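Lipid-transfer protein (PDB 6OK1) is probably a lipid-transfer protein with a thiolase-like fold. Local coordinates at residues G82-V90 with I345-E353. Residues are numbered along the deposited sequence; the frame is centred on the assembly and turned at random.
Sequences GGGAACGTV and IHGMNGIAE
G83 and H346 bring their CA atoms within 4.4 Å of each other where the turns leading into the two helices meet, and from there helices 86-90 and 348-353 diverge at 59° with their axes 9.8 Å apart at closest approach. In this thiolase-like fold the pair joins the N-terminal and C-terminal thiolase regions at the buried middle of the chain. Small residues permit the closeness: G83 puts its bare CA 3.7 Å from H346 O, and the methyl of A86 sits 3.4 Å from the same oxygen. G347, the N-cap residue, follows in a type I' turn with positive phi, a conformation glycine adopts easily; with no side chain, its backbone lies directly beside the A86 methyl. H346 turns its CB to G83, while its NE2 is hydrogen-bonded to E113.

Apolar side chains fill the angle between the helices. M348 suits its place by being flexible: bends at chi2 (-66°) and chi3 (-84°) carry SD to within 3.8 Å of A86 CB and set CE against T89 OG1. That hydroxyl is already engaged, donating to A86 O one turn back, which satisfies a polar group facing the thioether. I351 reaches in with a chain extended about CB-CG1, so that its terminal methyl lies among A86, C87 and V90; L385 and L224 of the central sheet also touch its side chain. The sulfur of C87 lies 4.0 Å from I351 CD1, and V90 CG2 meets the same methyl from farther along the helix. Tightest of all, I351 CD1 rests 3.3 Å from A86 O, the carbonyl oxygen that accepts the T89 hydroxyl.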
ATOM      1  N   GLY A  82      -6.120   3.525   6.056  1.00 19.25           N
ATOM      2  CA  GLY A  82      -6.081   4.884   6.575  1.00 23.04           C
ATOM      3  C   GLY A  82      -5.319   4.959   7.883  1.00 21.62           C
ATOM      4  O   GLY A  82      -4.272   4.318   8.069  1.00 19.71           O
ATOM      5  N   GLY A  83      -5.870   5.727   8.827  1.00 19.53           N
ATOM      6  CA  GLY A  83      -5.219   5.910  10.116  1.00 18.53           C
ATOM      7  C   GLY A  83      -5.061   4.652  10.946  1.00 18.30           C
ATOM      8  O   GLY A  83      -4.283   4.661  11.911  1.00 20.70           O
ATOM      9  N   GLY A  84      -5.748   3.565  10.594  1.00 19.21           N
ATOM     10  CA  GLY A  84      -5.442   2.277  11.221  1.00 17.82           C
ATOM     11  C   GLY A  84      -3.967   1.941  11.145  1.00 20.95           C
ATOM     12  O   GLY A  84      -3.433   1.136  11.926  1.00 20.98           O
ATOM     13  N   ALA A  85      -3.292   2.524  10.153  1.00 19.27           N
ATOM     14  CA  ALA A  85      -1.924   2.167   9.845  1.00 16.96           C
ATOM     15  C   ALA A  85      -0.857   2.852  10.693  1.00 18.64           C
ATOM     16  O   ALA A  85       0.310   2.453  10.620  1.00 19.75           O
ATOM     17  CB  ALA A  85      -1.640   2.513   8.371  1.00 19.43           C
ATOM     18  N   ALA A  86      -1.198   3.892  11.450  1.00 20.78           N
ATOM     19  CA  ALA A  86      -0.170   4.778  11.979  1.00 21.53           C
ATOM     20  C   ALA A  86       0.878   4.021  12.782  1.00 22.52           C
ATOM     21  O   ALA A  86       2.082   4.194  12.570  1.00 21.46           O
ATOM     22  CB  ALA A  86      -0.820   5.867  12.839  1.00 20.65           C
ATOM     23  N   CYS A  87       0.438   3.193  13.730  1.00 20.39           N
ATOM     24  CA  CYS A  87       1.389   2.455  14.555  1.00 22.78           C
ATOM     25  C   CYS A  87       2.016   1.295  13.781  1.00 21.23           C
ATOM     26  O   CYS A  87       3.169   0.922  14.042  1.00 22.29           O
ATOM     27  CB  CYS A  87       0.678   1.971  15.806  1.00 22.68           C
ATOM     28  SG  CYS A  87       0.293   3.336  16.941  1.00 24.68           S
ATOM     29  N   GLY A  88       1.282   0.749  12.812  1.00 20.72           N
ATOM     30  CA  GLY A  88       1.844  -0.251  11.923  1.00 21.12           C
ATOM     31  C   GLY A  88       3.060   0.222  11.152  1.00 20.37           C
ATOM     32  O   GLY A  88       3.972  -0.573  10.893  1.00 19.82           O
ATOM     33  N   THR A  89       3.120   1.513  10.788  1.00 21.98           N
ATOM     34  CA  THR A  89       4.308   1.972  10.071  1.00 20.02           C
ATOM     35  C   THR A  89       5.531   1.854  10.960  1.00 20.24           C
ATOM     36  O   THR A  89       6.624   1.485  10.505  1.00 19.53           O
ATOM     37  CB  THR A  89       4.174   3.414   9.554  1.00 19.90           C
ATOM     38  OG1 THR A  89       4.166   4.347  10.643  1.00 21.43           O
ATOM     39  CG2 THR A  89       2.956   3.580   8.654  1.00 20.76           C
ATOM     40  N   VAL A  90       5.353   2.113  12.258  1.00 23.14           N
ATOM     41  CA  VAL A  90       6.454   1.967  13.192  1.00 21.23           C
ATOM     42  C   VAL A  90       6.779   0.493  13.445  1.00 22.19           C
ATOM     43  O   VAL A  90       7.951   0.141  13.595  1.00 23.01           O
ATOM     44  CB  VAL A  90       6.136   2.715  14.493  1.00 23.77           C
ATOM     45  CG1 VAL A  90       7.246   2.471  15.532  1.00 23.14           C
ATOM     46  CG2 VAL A  90       6.001   4.210  14.219  1.00 24.01           C
ATOM     47  N   ILE A 345      -3.659  14.145  11.869  1.00 19.89           N
ATOM     48  CA  ILE A 345      -2.653  13.608  10.963  1.00 21.38           C
ATOM     49  C   ILE A 345      -2.738  12.079  11.002  1.00 23.88           C
ATOM     50  O   ILE A 345      -1.720  11.369  11.027  1.00 21.36           O
ATOM     51  CB  ILE A 345      -1.245  14.117  11.315  1.00 21.86           C
ATOM     52  CG1 ILE A 345      -1.293  15.614  11.685  1.00 24.74           C
ATOM     53  CG2 ILE A 345      -0.324  13.879  10.137  1.00 25.84           C
ATOM     54  CD1 ILE A 345      -1.773  16.546  10.547  1.00 25.37           C
ATOM     55  N   HIS A 346      -3.976  11.578  10.976  1.00 23.64           N
ATOM     56  CA  HIS A 346      -4.281  10.149  10.948  1.00 21.03           C
ATOM     57  C   HIS A 346      -3.406   9.380  11.936  1.00 21.12           C
ATOM     58  O   HIS A 346      -2.888   8.296  11.618  1.00 21.02           O
ATOM     59  CB  HIS A 346      -4.148   9.606   9.525  1.00 20.77           C
ATOM     60  CG  HIS A 346      -5.142  10.184   8.566  1.00 24.88           C
ATOM     61  ND1 HIS A 346      -5.359   9.655   7.310  1.00 32.15           N
ATOM     62  CD2 HIS A 346      -5.975  11.248   8.674  1.00 27.17           C
ATOM     63  CE1 HIS A 346      -6.287  10.367   6.690  1.00 39.26           C
ATOM     64  NE2 HIS A 346      -6.672  11.340   7.495  1.00 27.21           N
ATOM     65  N   GLY A 347      -3.273   9.927  13.157  1.00 23.98           N
ATOM     66  CA  GLY A 347      -2.657   9.252  14.289  1.00 24.54           C
ATOM     67  C   GLY A 347      -1.164   9.456  14.432  1.00 21.29           C
ATOM     68  O   GLY A 347      -0.614   9.222  15.515  1.00 22.84           O
ATOM     69  N   MET A 348      -0.494   9.892  13.368  1.00 20.40           N
ATOM     70  CA  MET A 348       0.961   9.973  13.409  1.00 23.45           C
ATOM     71  C   MET A 348       1.453  10.984  14.427  1.00 24.69           C
ATOM     72  O   MET A 348       2.470  10.749  15.097  1.00 23.98           O
ATOM     73  CB  MET A 348       1.484  10.301  12.019  1.00 20.34           C
ATOM     74  CG  MET A 348       1.237   9.191  11.036  1.00 20.75           C
ATOM     75  SD  MET A 348       2.174   7.648  11.384  1.00 23.53           S
ATOM     76  CE  MET A 348       3.754   8.003  10.631  1.00 27.07           C
ATOM     77  N   ASN A 349       0.756  12.117  14.556  1.00 24.65           N
ATOM     78  CA  ASN A 349       1.147  13.101  15.551  1.00 21.80           C
ATOM     79  C   ASN A 349       0.940  12.591  16.975  1.00 25.17           C
ATOM     80  O   ASN A 349       1.634  13.044  17.882  1.00 23.99           O
ATOM     81  CB  ASN A 349       0.415  14.439  15.328  1.00 25.48           C
ATOM     82  CG  ASN A 349      -1.102  14.295  15.254  1.00 21.46           C
ATOM     83  OD1 ASN A 349      -1.618  13.397  14.608  1.00 21.70           O
ATOM     84  ND2 ASN A 349      -1.824  15.220  15.896  1.00 21.26           N
ATOM     85  N   GLY A 350       0.075  11.598  17.175  1.00 24.55           N
ATOM     86  CA  GLY A 350      -0.042  10.991  18.491  1.00 24.66           C
ATOM     87  C   GLY A 350       1.163  10.148  18.857  1.00 23.39           C
ATOM     88  O   GLY A 350       1.557  10.088  20.024  1.00 24.66           O
ATOM     89  N   ILE A 351       1.753   9.466  17.877  1.00 22.72           N
ATOM     90  CA  ILE A 351       2.982   8.731  18.161  1.00 21.47           C
ATOM     91  C   ILE A 351       4.065   9.707  18.593  1.00 28.67           C
ATOM     92  O   ILE A 351       4.811   9.445  19.533  1.00 24.36           O
ATOM     93  CB  ILE A 351       3.409   7.889  16.936  1.00 22.48           C
ATOM     94  CG1 ILE A 351       2.288   6.910  16.542  1.00 21.73           C
ATOM     95  CG2 ILE A 351       4.671   7.113  17.246  1.00 22.88           C
ATOM     96  CD1 ILE A 351       2.512   6.140  15.223  1.00 24.08           C
ATOM     97  N   ALA A 352       4.151  10.858  17.929  1.00 24.48           N
ATOM     98  CA  ALA A 352       5.147  11.856  18.320  1.00 27.90           C
ATOM     99  C   ALA A 352       4.947  12.299  19.765  1.00 28.16           C
ATOM    100  O   ALA A 352       5.918  12.454  20.509  1.00 27.46           O
ATOM    101  CB  ALA A 352       5.076  13.045  17.375  1.00 26.26           C
ATOM    102  N   GLU A 353       3.690  12.524  20.181  1.00 26.83           N
ATOM    103  CA  GLU A 353       3.439  12.922  21.564  1.00 30.00           C
ATOM    104  C   GLU A 353       3.887  11.836  22.532  1.00 29.18           C
ATOM    105  O   GLU A 353       4.464  12.135  23.577  1.00 28.30           O
ATOM    106  CB  GLU A 353       1.959  13.250  21.782  1.00 25.50           C
ATOM    107  CG  GLU A 353       1.559  13.495  23.246  1.00 23.99           C
ATOM    108  CD  GLU A 353       2.151  14.777  23.844  1.00 32.26           C
ATOM    109  OE1 GLU A 353       2.760  15.593  23.121  1.00 26.85           O
ATOM    110  OE2 GLU A 353       1.992  14.955  25.061  1.00 30.20           O
TER